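Local coordinates for HI1317 (Haemophilus influenzae, PDB 1JOV), which probably interconverts the alpha and beta anomers of D-glucose 6-phosphate, at residues V191-N202 / L215-W226. Sequence-based numbering, arbitrary orientation. Where two conformers were deposited one is given.
Sequences VDCIYSAENMQN and LHHHNASQFVLW
Two antiparallel ladders, Asp192-Ser196 with Gln222-Trp226 and Gln201-Asn202 with Leu215-His216, pair two chain segments that both pass from one sheet of the galactose mutarotase-like beta-sandwich to another. In the first ladder, Cys193 and Leu225 exchange two nearly straight backbone hydrogen bonds, and Tyr195 and Phe223 do the same. Between the ladders the Phe223 ring is wedged into the bend of the other segment. Ala197 CB makes a CH-pi contact over one face, 3.9 Å from the ring centroid, while Asn202 ND2 approaches the opposite face, 3.4 Å from Phe223 CE2. Asn202 CG sits between its backbone N and carbonyl carbon (chi1 35°); the amide stands nearly perpendicular to that ring and its OD1 accepts from His217 NE2 over 2.8 Å, in the imidazole plane. His217 ND1 bonds Thr249 OG1, which fixes the ring's rotation. Met200 bends about CB-CG and CG-SD, packing CE against the turn backbone, 3.2 Å from Ala220 N; SD makes an oblique Met-aromatic contact with Phe223. Gln201 lies over one His216 face, CG in CH-pi contact, amide 17° from the ring plane. Strand 244-251 flanks 222-227, with Val224 against Glu248, a predicted active-site residue; strand 169-172 borders 191-196, where Cys193 can form a disulfide with Cys170, and strand 261-268 lies beside 211-218.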
# COMPACT_ATOMS: atom_id res chain seq x y z
N VAL A 191 7.74 2.96 -15.82
CA VAL A 191 7.12 4.21 -15.44
C VAL A 191 7.38 4.49 -13.96
O VAL A 191 7.30 3.60 -13.11
CB VAL A 191 5.61 4.23 -15.69
CG1 VAL A 191 4.91 5.54 -15.21
CG2 VAL A 191 5.23 4.01 -17.17
N ASP A 192 7.86 5.69 -13.67
CA ASP A 192 8.19 6.12 -12.31
C ASP A 192 7.91 7.64 -12.24
O ASP A 192 8.84 8.45 -12.24
CB ASP A 192 9.62 5.75 -11.88
CG ASP A 192 9.83 5.86 -10.35
OD1 ASP A 192 8.90 6.34 -9.67
OD2 ASP A 192 10.82 5.45 -9.71
N CYS A 193 6.64 7.98 -12.11
CA CYS A 193 6.29 9.38 -12.23
C CYS A 193 5.40 9.95 -11.15
O CYS A 193 4.49 9.29 -10.66
CB CYS A 193 5.71 9.65 -13.61
SG CYS A 193 4.00 9.16 -13.81
N ILE A 194 5.66 11.18 -10.78
CA ILE A 194 4.92 11.85 -9.74
C ILE A 194 3.93 12.85 -10.29
O ILE A 194 4.32 13.85 -10.92
CB ILE A 194 5.88 12.59 -8.81
CG1 ILE A 194 7.01 11.66 -8.35
CG2 ILE A 194 5.16 13.15 -7.60
CD1 ILE A 194 8.14 12.38 -7.63
N TYR A 195 2.65 12.60 -10.08
CA TYR A 195 1.62 13.53 -10.45
C TYR A 195 1.17 14.39 -9.27
O TYR A 195 1.15 13.95 -8.12
CB TYR A 195 0.33 12.80 -10.82
CG TYR A 195 0.30 11.97 -12.10
CD1 TYR A 195 0.82 10.69 -12.14
CD2 TYR A 195 -0.31 12.45 -13.25
CE1 TYR A 195 0.74 9.89 -13.28
CE2 TYR A 195 -0.40 11.68 -14.38
CZ TYR A 195 0.13 10.40 -14.42
OH TYR A 195 0.02 9.63 -15.59
N SER A 196 0.81 15.63 -9.56
CA SER A 196 0.13 16.45 -8.60
C SER A 196 -1.22 15.77 -8.44
O SER A 196 -1.73 15.18 -9.37
CB SER A 196 -0.06 17.90 -9.12
OG SER A 196 1.20 18.51 -9.39
N ALA A 197 -1.77 15.82 -7.25
CA ALA A 197 -3.07 15.24 -6.89
C ALA A 197 -4.19 16.23 -7.09
O ALA A 197 -4.86 16.67 -6.14
CB ALA A 197 -3.05 14.82 -5.40
N GLU A 198 -4.46 16.56 -8.34
CA GLU A 198 -5.47 17.56 -8.64
C GLU A 198 -6.83 17.13 -8.17
O GLU A 198 -7.55 17.86 -7.49
CB GLU A 198 -5.48 17.85 -10.14
CG GLU A 198 -4.19 18.47 -10.67
CD GLU A 198 -3.77 19.70 -9.87
OE1 GLU A 198 -4.38 19.98 -8.82
OE2 GLU A 198 -2.80 20.38 -10.29
N ASN A 199 -7.21 15.94 -8.59
CA ASN A 199 -8.52 15.37 -8.25
C ASN A 199 -8.22 14.16 -7.37
O ASN A 199 -7.29 13.43 -7.67
CB ASN A 199 -9.20 14.94 -9.55
CG ASN A 199 -10.35 13.94 -9.36
OD1 ASN A 199 -11.06 13.95 -8.35
ND2 ASN A 199 -10.56 13.10 -10.38
N MET A 200 -9.02 13.91 -6.35
CA MET A 200 -8.70 12.82 -5.42
C MET A 200 -9.17 11.42 -5.83
O MET A 200 -8.99 10.46 -5.07
CB MET A 200 -9.22 13.17 -4.03
CG MET A 200 -8.48 14.38 -3.46
SD MET A 200 -6.68 14.15 -3.21
CE MET A 200 -6.73 13.38 -1.71
N GLN A 201 -9.75 11.30 -7.03
CA GLN A 201 -10.16 9.99 -7.51
C GLN A 201 -9.43 9.59 -8.79
O GLN A 201 -9.27 10.39 -9.71
CB GLN A 201 -11.67 9.93 -7.67
CG GLN A 201 -12.42 10.34 -6.41
CD GLN A 201 -13.88 9.93 -6.45
OE1 GLN A 201 -14.19 8.80 -6.84
NE2 GLN A 201 -14.78 10.83 -6.06
N ASN A 202 -8.96 8.38 -8.84
CA ASN A 202 -8.37 7.81 -10.04
C ASN A 202 -8.72 6.35 -9.98
O ASN A 202 -9.10 5.85 -8.93
CB ASN A 202 -6.88 8.05 -10.14
CG ASN A 202 -6.22 8.01 -8.78
OD1 ASN A 202 -6.29 7.01 -8.08
ND2 ASN A 202 -5.56 9.12 -8.42
N LEU A 215 -10.22 4.28 -6.76
CA LEU A 215 -9.46 4.83 -5.60
C LEU A 215 -9.98 6.19 -5.22
O LEU A 215 -10.05 7.09 -6.08
CB LEU A 215 -7.96 4.93 -5.86
CG LEU A 215 -7.35 3.63 -6.28
CD1 LEU A 215 -5.99 3.71 -6.70
CD2 LEU A 215 -7.66 2.54 -5.19
N HIS A 216 -10.35 6.35 -3.94
CA HIS A 216 -10.74 7.67 -3.41
C HIS A 216 -9.69 8.09 -2.37
O HIS A 216 -9.74 7.57 -1.24
CB HIS A 216 -12.12 7.61 -2.79
CG HIS A 216 -12.78 8.95 -2.63
ND1 HIS A 216 -14.14 9.10 -2.47
CD2 HIS A 216 -12.26 10.20 -2.62
CE1 HIS A 216 -14.44 10.38 -2.36
NE2 HIS A 216 -13.32 11.08 -2.45
N HIS A 217 -8.75 8.96 -2.76
CA HIS A 217 -7.67 9.38 -1.86
C HIS A 217 -8.14 10.54 -0.94
O HIS A 217 -9.10 11.22 -1.29
CB HIS A 217 -6.46 9.83 -2.64
CG HIS A 217 -6.01 8.83 -3.66
ND1 HIS A 217 -4.99 7.91 -3.43
CD2 HIS A 217 -6.47 8.58 -4.92
CE1 HIS A 217 -4.82 7.18 -4.51
NE2 HIS A 217 -5.70 7.56 -5.44
N HIS A 218 -7.52 10.74 0.21
CA HIS A 218 -7.81 11.93 1.05
C HIS A 218 -6.51 12.57 1.50
O HIS A 218 -5.60 11.89 1.92
CB HIS A 218 -8.64 11.59 2.27
CG HIS A 218 -9.90 10.86 1.83
ND1 HIS A 218 -11.05 11.52 1.47
CD2 HIS A 218 -10.17 9.53 1.73
CE1 HIS A 218 -11.98 10.62 1.15
NE2 HIS A 218 -11.47 9.41 1.32
N ASN A 219 -6.46 13.87 1.41
CA ASN A 219 -5.25 14.60 1.83
C ASN A 219 -3.93 14.27 1.14
O ASN A 219 -2.88 14.56 1.70
CB ASN A 219 -5.06 14.55 3.35
CG ASN A 219 -6.23 15.09 4.07
OD1 ASN A 219 -6.83 16.09 3.64
ND2 ASN A 219 -6.58 14.45 5.17
N ALA A 220 -4.00 13.75 -0.11
CA ALA A 220 -2.82 13.47 -0.90
C ALA A 220 -2.36 14.79 -1.52
O ALA A 220 -3.20 15.62 -1.84
CB ALA A 220 -3.09 12.42 -1.96
N SER A 221 -1.10 14.93 -1.75
CA SER A 221 -0.61 16.07 -2.49
C SER A 221 -0.02 15.55 -3.81
O SER A 221 -0.05 16.27 -4.81
CB SER A 221 0.39 16.89 -1.68
OG SER A 221 1.43 16.07 -1.18
N GLN A 222 0.50 14.33 -3.80
CA GLN A 222 1.18 13.72 -4.94
C GLN A 222 0.61 12.32 -5.16
O GLN A 222 0.17 11.67 -4.19
CB GLN A 222 2.68 13.54 -4.81
CG GLN A 222 3.48 14.82 -5.19
CD GLN A 222 3.13 15.99 -4.29
OE1 GLN A 222 2.83 17.11 -4.74
NE2 GLN A 222 3.16 15.74 -3.03
N PHE A 223 0.62 11.83 -6.37
CA PHE A 223 0.23 10.45 -6.69
C PHE A 223 1.39 9.90 -7.50
O PHE A 223 1.74 10.46 -8.53
CB PHE A 223 -1.06 10.31 -7.53
CG PHE A 223 -2.33 10.68 -6.86
CD1 PHE A 223 -2.64 10.13 -5.61
CD2 PHE A 223 -3.25 11.53 -7.48
CE1 PHE A 223 -3.81 10.47 -4.96
CE2 PHE A 223 -4.42 11.88 -6.84
CZ PHE A 223 -4.68 11.35 -5.59
N VAL A 224 2.00 8.80 -7.06
CA VAL A 224 3.14 8.24 -7.75
C VAL A 224 2.69 6.99 -8.56
O VAL A 224 2.06 6.05 -8.03
CB VAL A 224 4.24 7.86 -6.72
CG1 VAL A 224 5.47 7.21 -7.36
CG2 VAL A 224 4.72 9.09 -5.91
N LEU A 225 2.96 6.97 -9.86
CA LEU A 225 2.53 5.83 -10.65
C LEU A 225 3.81 5.12 -10.99
O LEU A 225 4.73 5.77 -11.49
CB LEU A 225 1.85 6.31 -11.92
CG LEU A 225 1.31 5.21 -12.85
CD1 LEU A 225 0.19 4.42 -12.21
CD2 LEU A 225 0.80 5.94 -14.14
N TRP A 226 3.90 3.81 -10.68
CA TRP A 226 5.18 3.09 -10.82
C TRP A 226 5.05 1.61 -11.25
O TRP A 226 4.28 0.88 -10.68
CB TRP A 226 5.95 3.04 -9.53
CG TRP A 226 7.22 2.26 -9.57
CD1 TRP A 226 8.32 2.48 -10.39
CD2 TRP A 226 7.51 1.05 -8.84
NE1 TRP A 226 9.29 1.54 -10.14
CE2 TRP A 226 8.83 0.66 -9.18
CE3 TRP A 226 6.82 0.30 -7.85
CZ2 TRP A 226 9.41 -0.48 -8.65
CZ3 TRP A 226 7.41 -0.84 -7.32
CH2 TRP A 226 8.71 -1.21 -7.68
O HOH W 1 -12.36 6.61 -7.93